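Local coordinates for purine nucleoside phosphorylase (Thermus thermophilus, PDB 1ODK), which probably catalyses the reversible phosphorolysis of purine nucleosides, releasing the free base and a ribose 1-phosphate, as a homohexamer, at residues S96-A106 with A198-I206; A136-P147 with R223-E234. All blocks are in the same frame, centred on the assembly; numbering follows the deposited sequence.

In the fold
Contact 1 pairs two strands of the central mixed sheet, 103-106 and 195-205; contact 2 packs helix 131-144 and the turn after it on helix 214-233, and the two contact centres lie about 15 Å apart. Along the chain the segments alternate: 96-106, 136-147, 198-206, 223-234. Helix 214-233 is the next element after strand 195-205 and lies against it: Ile199 CD1 of contact 1 is 3.6 Å from Val227 CG1 of contact 2. A second tie is a probable hydrogen bond from Leu103 N to Pro147 O, 3.0 Å, where the chain enters strand 148-150 beside strand 103-106. Sheet and helical layer are thus joined into one alpha/beta unit of the phosphorylase superfamily.

Contact 1 of 2, residues S96-A106 with A198-I206; sequences SDLAPGELIVA and AILAVSNRI
Val202 has CG1 anti to its own backbone N (chi1 178°), which spreads its two methyls against different partners: CG1 lies 3.9 Å from Pro100 CA, and CG2 lies 3.9 Å from Ile104 CD1. Ile104 supplies that methyl by placing CG1 beside its backbone N (chi1 -65°) and extending onward, and the two side chains meet at a slant. The main chain fixes Val202 from both ends. Val202 O accepts a nearly straight bond from Gly101 N at 2.7 Å, and Val202 N gives one to Glu102 O at 2.9 Å. Gly101 belongs to the type II beta turn Ala99-Glu102, whose bend is also tied by Ala99 N to Glu102 OE1, 3.1 Å. Beyond the turn, strands 103-106 and 198-205 run antiparallel at 152°, with Ile104-Leu200 as the hydrogen-bonded pair and Leu103-Ala201 and Val105-Ile199 as non-hydrogen-bonded pairs, part of the central sheet of the phosphorylase fold. Side chains divide accordingly: Leu103 CD1 meets Ile199 CD1 at 4.1 Å on the side packed by Met224 of helix 214-233, whereas Ile104 packs on strand 175-179 and Leu200 touches both that strand and strand 84-93. At the exposed end, Pro100 CD sits over one guanidinium face of Arg205, 3.9 Å above its plane. Leu98 O lies at the edge of that group, 3.6 Å from Arg205 NE, yet this buried carbonyl has no hydrogen-bond partner.

Contact 2 of 2, residues A136-P147 with R223-E234; sequences ALWRRAEALGYP and RMVEVALEAVLE
Glu226 OE2 is held by two groups: Tyr146 OH donates to it at 2.8 Å, on the syn side and 23° out of the carboxylate plane, and Arg222 adds a salt bridge while also bonding the tyrosine oxygen. The Tyr146 ring lies flat on the extended Arg223 chain, with Arg223 CG 3.5 Å from the ring centroid in a CH-pi contact and the ring and guanidinium planes 7° apart. A phenylalanine here would probably leave Glu226 OE2 with one bond fewer and Arg222 without its phenolic acceptor. Arg223 turns its charge to Glu219, and water 3 joins its NH1 to Pro147 O. Between helices 136-144 and 223-233, crossing at 127°, Val227 is a knob in the hole of Leu137, Arg140, Ala141 and Leu144. Packing is tight in that hole, where Leu144 CD1 comes within 3.5 Å of Val227 CG2, and again one turn on, where Leu137 CD2 comes within 3.4 Å of Ala231 CB. Farther along, Glu234 OE2 sits over the Arg140 guanidinium face, 3.1 Å from Arg140 NE. No N-H points at that oxygen, which implies that this pair relies on charge attraction alone, whereas the Tyr146-Glu226 bond is directional.

Contact 1 of 2, residues S96-A106 with A198-I206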
loop_
_atom_site.group_PDB
_atom_site.type_symbol
_atom_site.label_atom_id
_atom_site.label_comp_id
_atom_site.label_asym_id
_atom_site.label_seq_id
_atom_site.Cartn_x
_atom_site.Cartn_y
_atom_site.Cartn_z
ATOM N N SER B 96 -13.229 -21.892 16.884
ATOM C CA SER B 96 -13.442 -23.241 17.388
ATOM C C SER B 96 -14.922 -23.389 17.725
ATOM O O SER B 96 -15.420 -24.497 17.924
ATOM C CB SER B 96 -12.606 -23.473 18.646
ATOM O OG SER B 96 -12.969 -22.557 19.667
ATOM N N ASP B 97 -15.620 -22.259 17.783
ATOM C CA ASP B 97 -17.040 -22.250 18.110
ATOM C C ASP B 97 -17.893 -22.856 16.998
ATOM O O ASP B 97 -18.944 -23.438 17.265
ATOM C CB ASP B 97 -17.500 -20.817 18.402
ATOM C CG ASP B 97 -18.832 -20.767 19.136
ATOM O OD1 ASP B 97 -19.282 -19.651 19.476
ATOM O OD2 ASP B 97 -19.430 -21.841 19.376
ATOM N N LEU B 98 -17.441 -22.720 15.754
ATOM C CA LEU B 98 -18.176 -23.268 14.617
ATOM C C LEU B 98 -17.842 -24.734 14.386
ATOM O O LEU B 98 -16.673 -25.124 14.366
ATOM C CB LEU B 98 -17.873 -22.472 13.343
ATOM C CG LEU B 98 -18.577 -21.125 13.173
ATOM C CD1 LEU B 98 -18.070 -20.438 11.916
ATOM C CD2 LEU B 98 -20.077 -21.342 13.086
ATOM N N ALA B 99 -18.879 -25.545 14.203
ATOM C CA ALA B 99 -18.693 -26.970 13.970
ATOM C C ALA B 99 -19.071 -27.327 12.537
ATOM O O ALA B 99 -19.909 -26.665 11.924
ATOM C CB ALA B 99 -19.543 -27.768 14.944
ATOM N N PRO B 100 -18.442 -28.375 11.980
ATOM C CA PRO B 100 -18.739 -28.800 10.610
ATOM C C PRO B 100 -20.232 -29.091 10.446
ATOM O O PRO B 100 -20.856 -29.677 11.328
ATOM C CB PRO B 100 -17.876 -30.046 10.448
ATOM C CG PRO B 100 -16.663 -29.708 11.280
ATOM C CD PRO B 100 -17.301 -29.133 12.529
ATOM N N GLY B 101 -20.798 -28.671 9.319
ATOM C CA GLY B 101 -22.213 -28.890 9.076
ATOM C C GLY B 101 -23.060 -27.695 9.480
ATOM O O GLY B 101 -24.217 -27.579 9.080
ATOM N N GLU B 102 -22.490 -26.800 10.280
ATOM C CA GLU B 102 -23.218 -25.616 10.714
ATOM C C GLU B 102 -23.307 -24.644 9.535
ATOM O O GLU B 102 -22.437 -24.631 8.664
ATOM C CB GLU B 102 -22.491 -24.957 11.891
ATOM C CG GLU B 102 -23.398 -24.126 12.786
ATOM C CD GLU B 102 -22.676 -23.592 14.011
ATOM O OE1 GLU B 102 -21.712 -24.249 14.466
ATOM O OE2 GLU B 102 -23.082 -22.526 14.524
ATOM N N LEU B 103 -24.359 -23.839 9.498
ATOM C CA LEU B 103 -24.527 -22.893 8.406
ATOM C C LEU B 103 -24.125 -21.484 8.814
ATOM O O LEU B 103 -24.179 -21.121 9.991
ATOM C CB LEU B 103 -25.983 -22.881 7.932
ATOM C CG LEU B 103 -26.590 -24.226 7.520
ATOM C CD1 LEU B 103 -27.998 -23.996 7.004
ATOM C CD2 LEU B 103 -25.724 -24.897 6.448
ATOM N N ILE B 104 -23.714 -20.697 7.830
ATOM C CA ILE B 104 -23.338 -19.313 8.073
ATOM C C ILE B 104 -24.022 -18.432 7.042
ATOM O O ILE B 104 -23.849 -18.636 5.834
ATOM C CB ILE B 104 -21.816 -19.088 7.933
ATOM C CG1 ILE B 104 -21.057 -19.855 9.017
ATOM C CG2 ILE B 104 -21.510 -17.597 8.029
ATOM C CD1 ILE B 104 -19.534 -19.816 8.837
ATOM N N VAL B 105 -24.831 -17.484 7.505
ATOM C CA VAL B 105 -25.473 -16.550 6.588
ATOM C C VAL B 105 -24.510 -15.372 6.577
ATOM O O VAL B 105 -24.348 -14.688 7.591
ATOM C CB VAL B 105 -26.843 -16.068 7.092
ATOM C CG1 VAL B 105 -27.400 -15.022 6.125
ATOM C CG2 VAL B 105 -27.802 -17.249 7.194
ATOM N N ALA B 106 -23.870 -15.148 5.436
ATOM C CA ALA B 106 -22.875 -14.090 5.313
ATOM C C ALA B 106 -23.418 -12.673 5.380
ATOM O O ALA B 106 -24.068 -12.200 4.450
ATOM C CB ALA B 106 -22.070 -14.282 4.025
ATOM N N ALA B 198 -25.200 -14.881 0.286
ATOM C CA ALA B 198 -24.375 -16.064 0.427
ATOM C C ALA B 198 -24.651 -16.796 1.726
ATOM O O ALA B 198 -24.767 -16.188 2.791
ATOM C CB ALA B 198 -22.887 -15.687 0.349
ATOM N N ILE B 199 -24.782 -18.111 1.624
ATOM C CA ILE B 199 -24.973 -18.944 2.793
ATOM C C ILE B 199 -23.942 -20.054 2.623
ATOM O O ILE B 199 -23.734 -20.557 1.515
ATOM C CB ILE B 199 -26.404 -19.508 2.879
ATOM C CG1 ILE B 199 -26.527 -20.384 4.128
ATOM C CG2 ILE B 199 -26.756 -20.264 1.606
ATOM C CD1 ILE B 199 -27.948 -20.807 4.436
ATOM N N LEU B 200 -23.269 -20.410 3.709
ATOM C CA LEU B 200 -22.237 -21.432 3.636
ATOM C C LEU B 200 -22.422 -22.525 4.670
ATOM O O LEU B 200 -23.055 -22.322 5.701
ATOM C CB LEU B 200 -20.857 -20.803 3.855
ATOM C CG LEU B 200 -20.450 -19.618 2.974
ATOM C CD1 LEU B 200 -19.157 -19.018 3.498
ATOM C CD2 LEU B 200 -20.287 -20.077 1.523
ATOM N N ALA B 201 -21.849 -23.683 4.378
ATOM C CA ALA B 201 -21.878 -24.812 5.292
ATOM C C ALA B 201 -20.420 -25.040 5.686
ATOM O O ALA B 201 -19.555 -25.153 4.819
ATOM C CB ALA B 201 -22.435 -26.047 4.592
ATOM N N VAL B 202 -20.141 -25.078 6.986
ATOM C CA VAL B 202 -18.779 -25.307 7.455
ATOM C C VAL B 202 -18.363 -26.736 7.099
ATOM O O VAL B 202 -19.017 -27.698 7.495
ATOM C CB VAL B 202 -18.674 -25.115 8.985
ATOM C CG1 VAL B 202 -17.257 -25.416 9.454
ATOM C CG2 VAL B 202 -19.059 -23.697 9.353
ATOM N N SER B 203 -17.277 -26.867 6.346
ATOM C CA SER B 203 -16.796 -28.180 5.931
ATOM C C SER B 203 -15.551 -28.627 6.685
ATOM O O SER B 203 -15.116 -29.773 6.553
ATOM C CB SER B 203 -16.492 -28.173 4.435
ATOM O OG SER B 203 -15.509 -27.197 4.134
ATOM N N ASN B 204 -14.978 -27.726 7.476
ATOM C CA ASN B 204 -13.767 -28.043 8.222
ATOM C C ASN B 204 -13.290 -26.827 8.999
ATOM O O ASN B 204 -13.901 -25.763 8.949
ATOM C CB ASN B 204 -12.650 -28.443 7.261
ATOM C CG ASN B 204 -12.261 -27.308 6.328
ATOM O OD1 ASN B 204 -13.022 -26.935 5.431
ATOM N ND2 ASN B 204 -11.082 -26.739 6.546
ATOM N N ARG B 205 -12.179 -27.003 9.706
ATOM C CA ARG B 205 -11.553 -25.933 10.471
ATOM C C ARG B 205 -10.209 -25.656 9.810
ATOM O O ARG B 205 -9.525 -26.583 9.374
ATOM C CB ARG B 205 -11.349 -26.361 11.924
ATOM C CG ARG B 205 -12.630 -26.333 12.739
ATOM C CD ARG B 205 -12.671 -27.453 13.757
ATOM N NE ARG B 205 -13.887 -27.402 14.563
ATOM C CZ ARG B 205 -14.415 -28.455 15.177
ATOM N NH1 ARG B 205 -13.835 -29.644 15.069
ATOM N NH2 ARG B 205 -15.522 -28.320 15.899
ATOM N N ILE B 206 -9.839 -24.384 9.717
ATOM C CA ILE B 206 -8.572 -24.018 9.097
ATOM C C ILE B 206 -7.449 -24.846 9.707
ATOM O O ILE B 206 -7.319 -24.921 10.927
ATOM C CB ILE B 206 -8.261 -22.519 9.290
ATOM C CG1 ILE B 206 -9.382 -21.675 8.675
ATOM C CG2 ILE B 206 -6.916 -22.179 8.656
ATOM C CD1 ILE B 206 -9.645 -21.965 7.215
HETATM O O HOH W 1 -25.868 -13.459 2.713
#

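Contact 2 of 2, residues A136-P147 with R223-E234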
loop_
_atom_site.group_PDB
_atom_site.type_symbol
_atom_site.label_atom_id
_atom_site.label_comp_id
_atom_site.label_asym_id
_atom_site.label_seq_id
_atom_site.Cartn_x
_atom_site.Cartn_y
_atom_site.Cartn_z
ATOM N N ALA B 136 -33.883 -12.462 3.961
ATOM C CA ALA B 136 -34.611 -13.675 3.600
ATOM C C ALA B 136 -33.840 -14.939 3.963
ATOM O O ALA B 136 -34.428 -15.911 4.436
ATOM C CB ALA B 136 -34.938 -13.666 2.106
ATOM N N LEU B 137 -32.528 -14.937 3.733
ATOM C CA LEU B 137 -31.708 -16.099 4.065
ATOM C C LEU B 137 -31.714 -16.329 5.577
ATOM O O LEU B 137 -31.825 -17.464 6.046
ATOM C CB LEU B 137 -30.268 -15.899 3.574
ATOM C CG LEU B 137 -30.029 -15.973 2.060
ATOM C CD1 LEU B 137 -28.613 -15.492 1.721
ATOM C CD2 LEU B 137 -30.243 -17.414 1.588
ATOM N N TRP B 138 -31.600 -15.242 6.335
ATOM C CA TRP B 138 -31.600 -15.325 7.793
ATOM C C TRP B 138 -32.954 -15.857 8.277
ATOM O O TRP B 138 -33.019 -16.778 9.095
ATOM C CB TRP B 138 -31.343 -13.933 8.383
ATOM C CG TRP B 138 -31.026 -13.912 9.851
ATOM C CD1 TRP B 138 -31.159 -14.939 10.744
ATOM C CD2 TRP B 138 -30.553 -12.785 10.602
ATOM N NE1 TRP B 138 -30.799 -14.519 12.004
ATOM C CE2 TRP B 138 -30.424 -13.202 11.945
ATOM C CE3 TRP B 138 -30.229 -11.462 10.267
ATOM C CZ2 TRP B 138 -29.982 -12.342 12.962
ATOM C CZ3 TRP B 138 -29.789 -10.602 11.279
ATOM C CH2 TRP B 138 -29.671 -11.049 12.610
ATOM N N ARG B 139 -34.031 -15.273 7.763
ATOM C CA ARG B 139 -35.380 -15.689 8.141
ATOM C C ARG B 139 -35.665 -17.155 7.830
ATOM O O ARG B 139 -36.283 -17.861 8.635
ATOM C CB ARG B 139 -36.419 -14.814 7.440
ATOM C CG ARG B 139 -36.583 -13.453 8.082
ATOM C CD ARG B 139 -37.512 -12.565 7.281
ATOM N NE ARG B 139 -37.733 -11.285 7.947
ATOM C CZ ARG B 139 -38.387 -10.265 7.402
ATOM N NH1 ARG B 139 -38.884 -10.375 6.177
ATOM N NH2 ARG B 139 -38.548 -9.137 8.084
ATOM N N ARG B 140 -35.230 -17.614 6.663
ATOM C CA ARG B 140 -35.458 -19.006 6.291
ATOM C C ARG B 140 -34.619 -19.949 7.152
ATOM O O ARG B 140 -35.078 -21.029 7.525
ATOM C CB ARG B 140 -35.146 -19.223 4.806
ATOM C CG ARG B 140 -36.116 -18.543 3.837
ATOM C CD ARG B 140 -37.567 -18.938 4.121
ATOM N NE ARG B 140 -38.242 -17.956 4.968
ATOM C CZ ARG B 140 -39.266 -18.228 5.775
ATOM N NH1 ARG B 140 -39.743 -19.464 5.859
ATOM N NH2 ARG B 140 -39.814 -17.258 6.500
ATOM N N ALA B 141 -33.391 -19.546 7.467
ATOM C CA ALA B 141 -32.517 -20.368 8.300
ATOM C C ALA B 141 -33.162 -20.542 9.677
ATOM O O ALA B 141 -33.152 -21.635 10.247
ATOM C CB ALA B 141 -31.151 -19.708 8.446
ATOM N N GLU B 142 -33.721 -19.458 10.205
ATOM C CA GLU B 142 -34.378 -19.500 11.509
ATOM C C GLU B 142 -35.584 -20.425 11.486
ATOM O O GLU B 142 -35.766 -21.256 12.376
ATOM C CB GLU B 142 -34.845 -18.102 11.921
ATOM C CG GLU B 142 -33.792 -17.262 12.600
ATOM C CD GLU B 142 -34.325 -15.906 13.020
ATOM O OE1 GLU B 142 -33.693 -15.257 13.877
ATOM O OE2 GLU B 142 -35.372 -15.484 12.485
ATOM N N ALA B 143 -36.410 -20.266 10.459
ATOM C CA ALA B 143 -37.616 -21.066 10.311
ATOM C C ALA B 143 -37.339 -22.566 10.201
ATOM O O ALA B 143 -38.009 -23.371 10.853
ATOM C CB ALA B 143 -38.396 -20.590 9.097
ATOM N N LEU B 144 -36.363 -22.944 9.382
ATOM C CA LEU B 144 -36.039 -24.358 9.205
ATOM C C LEU B 144 -35.398 -24.970 10.447
ATOM O O LEU B 144 -35.412 -26.191 10.621
ATOM C CB LEU B 144 -35.135 -24.553 7.979
ATOM C CG LEU B 144 -35.827 -24.298 6.633
ATOM C CD1 LEU B 144 -34.823 -24.399 5.500
ATOM C CD2 LEU B 144 -36.952 -25.309 6.433
ATOM N N GLY B 145 -34.830 -24.123 11.301
ATOM C CA GLY B 145 -34.233 -24.595 12.538
ATOM C C GLY B 145 -32.857 -25.239 12.516
ATOM O O GLY B 145 -32.422 -25.773 13.534
ATOM N N TYR B 146 -32.160 -25.201 11.384
ATOM C CA TYR B 146 -30.830 -25.805 11.316
ATOM C C TYR B 146 -29.811 -24.914 12.022
ATOM O O TYR B 146 -29.869 -23.692 11.907
ATOM C CB TYR B 146 -30.396 -26.002 9.858
ATOM C CG TYR B 146 -31.341 -26.843 9.028
ATOM C CD1 TYR B 146 -31.725 -28.115 9.447
ATOM C CD2 TYR B 146 -31.834 -26.371 7.809
ATOM C CE1 TYR B 146 -32.580 -28.899 8.674
ATOM C CE2 TYR B 146 -32.687 -27.145 7.027
ATOM C CZ TYR B 146 -33.058 -28.410 7.466
ATOM O OH TYR B 146 -33.904 -29.179 6.697
ATOM N N PRO B 147 -28.871 -25.514 12.770
ATOM C CA PRO B 147 -27.855 -24.728 13.475
ATOM C C PRO B 147 -27.152 -23.783 12.505
ATOM O O PRO B 147 -26.670 -24.210 11.452
ATOM C CB PRO B 147 -26.918 -25.798 14.020
ATOM C CG PRO B 147 -27.859 -26.922 14.316
ATOM C CD PRO B 147 -28.731 -26.947 13.083
ATOM N N ARG B 223 -29.028 -28.743 3.770
ATOM C CA ARG B 223 -29.699 -27.715 4.563
ATOM C C ARG B 223 -29.496 -26.330 3.963
ATOM O O ARG B 223 -30.429 -25.530 3.865
ATOM C CB ARG B 223 -29.160 -27.726 5.993
ATOM C CG ARG B 223 -29.384 -29.028 6.744
ATOM C CD ARG B 223 -28.656 -29.011 8.081
ATOM N NE ARG B 223 -28.980 -30.183 8.889
ATOM C CZ ARG B 223 -28.517 -30.393 10.115
ATOM N NH1 ARG B 223 -27.706 -29.508 10.679
ATOM N NH2 ARG B 223 -28.871 -31.486 10.780
ATOM N N MET B 224 -28.258 -26.051 3.572
ATOM C CA MET B 224 -27.912 -24.768 2.983
ATOM C C MET B 224 -28.680 -24.495 1.680
ATOM O O MET B 224 -29.165 -23.383 1.456
ATOM C CB MET B 224 -26.396 -24.732 2.759
ATOM C CG MET B 224 -25.923 -23.942 1.572
ATOM S SD MET B 224 -24.134 -24.030 1.507
ATOM C CE MET B 224 -23.862 -25.515 0.557
ATOM N N VAL B 225 -28.793 -25.509 0.826
ATOM C CA VAL B 225 -29.504 -25.364 -0.444
ATOM C C VAL B 225 -31.002 -25.139 -0.228
ATOM O O VAL B 225 -31.619 -24.311 -0.901
ATOM C CB VAL B 225 -29.294 -26.612 -1.338
ATOM C CG1 VAL B 225 -30.156 -26.515 -2.597
ATOM C CG2 VAL B 225 -27.817 -26.724 -1.721
ATOM N N GLU B 226 -31.585 -25.879 0.710
ATOM C CA GLU B 226 -33.005 -25.731 1.014
ATOM C C GLU B 226 -33.268 -24.300 1.487
ATOM O O GLU B 226 -34.253 -23.672 1.088
ATOM C CB GLU B 226 -33.422 -26.719 2.106
ATOM C CG GLU B 226 -34.901 -26.654 2.461
ATOM C CD GLU B 226 -35.284 -27.626 3.564
ATOM O OE1 GLU B 226 -36.495 -27.745 3.851
ATOM O OE2 GLU B 226 -34.382 -28.265 4.144
ATOM N N VAL B 227 -32.389 -23.784 2.343
ATOM C CA VAL B 227 -32.551 -22.421 2.841
ATOM C C VAL B 227 -32.467 -21.429 1.686
ATOM O O VAL B 227 -33.298 -20.528 1.566
ATOM C CB VAL B 227 -31.469 -22.066 3.891
ATOM C CG1 VAL B 227 -31.502 -20.575 4.192
ATOM C CG2 VAL B 227 -31.714 -22.851 5.176
ATOM N N ALA B 228 -31.467 -21.605 0.828
ATOM C CA ALA B 228 -31.278 -20.707 -0.305
ATOM C C ALA B 228 -32.457 -20.723 -1.280
ATOM O O ALA B 228 -32.905 -19.672 -1.730
ATOM C CB ALA B 228 -29.981 -21.054 -1.039
ATOM N N LEU B 229 -32.954 -21.911 -1.611
ATOM C CA LEU B 229 -34.077 -22.023 -2.543
ATOM C C LEU B 229 -35.301 -21.317 -1.975
ATOM O O LEU B 229 -35.968 -20.546 -2.669
ATOM C CB LEU B 229 -34.393 -23.500 -2.822
ATOM C CG LEU B 229 -33.371 -24.218 -3.716
ATOM C CD1 LEU B 229 -33.595 -25.716 -3.669
ATOM C CD2 LEU B 229 -33.488 -23.702 -5.143
ATOM N N GLU B 230 -35.589 -21.581 -0.706
ATOM C CA GLU B 230 -36.721 -20.954 -0.041
ATOM C C GLU B 230 -36.558 -19.436 -0.012
ATOM O O GLU B 230 -37.518 -18.687 -0.214
ATOM C CB GLU B 230 -36.844 -21.490 1.385
ATOM C CG GLU B 230 -37.313 -22.928 1.444
ATOM C CD GLU B 230 -38.710 -23.089 0.877
ATOM O OE1 GLU B 230 -38.889 -23.876 -0.074
ATOM O OE2 GLU B 230 -39.632 -22.419 1.386
ATOM N N ALA B 231 -35.331 -18.989 0.225
ATOM C CA ALA B 231 -35.028 -17.566 0.292
ATOM C C ALA B 231 -35.212 -16.816 -1.028
ATOM O O ALA B 231 -35.795 -15.728 -1.048
ATOM C CB ALA B 231 -33.596 -17.365 0.810
ATOM N N VAL B 232 -34.720 -17.380 -2.132
ATOM C CA VAL B 232 -34.842 -16.690 -3.416
ATOM C C VAL B 232 -36.281 -16.527 -3.869
ATOM O O VAL B 232 -36.585 -15.643 -4.670
ATOM C CB VAL B 232 -34.034 -17.386 -4.549
ATOM C CG1 VAL B 232 -32.551 -17.325 -4.231
ATOM C CG2 VAL B 232 -34.490 -18.821 -4.736
ATOM N N LEU B 233 -37.166 -17.375 -3.362
ATOM C CA LEU B 233 -38.574 -17.273 -3.716
ATOM C C LEU B 233 -39.214 -16.130 -2.928
ATOM O O LEU B 233 -40.252 -15.601 -3.319
ATOM C CB LEU B 233 -39.296 -18.593 -3.423
ATOM C CG LEU B 233 -39.484 -19.544 -4.617
ATOM C CD1 LEU B 233 -38.153 -19.818 -5.295
ATOM C CD2 LEU B 233 -40.126 -20.835 -4.133
ATOM N N GLU B 234 -38.571 -15.746 -1.827
ATOM C CA GLU B 234 -39.054 -14.671 -0.959
ATOM C C GLU B 234 -38.743 -13.290 -1.519
ATOM O O GLU B 234 -39.270 -12.288 -1.043
ATOM C CB GLU B 234 -38.415 -14.789 0.426
ATOM C CG GLU B 234 -38.691 -16.094 1.135
ATOM C CD GLU B 234 -40.059 -16.125 1.778
ATOM O OE1 GLU B 234 -41.059 -15.849 1.079
ATOM O OE2 GLU B 234 -40.132 -16.431 2.986
HETATM O O HOH W 2 -39.555 -21.355 4.089
HETATM O O HOH W 3 -26.796 -26.940 10.171
#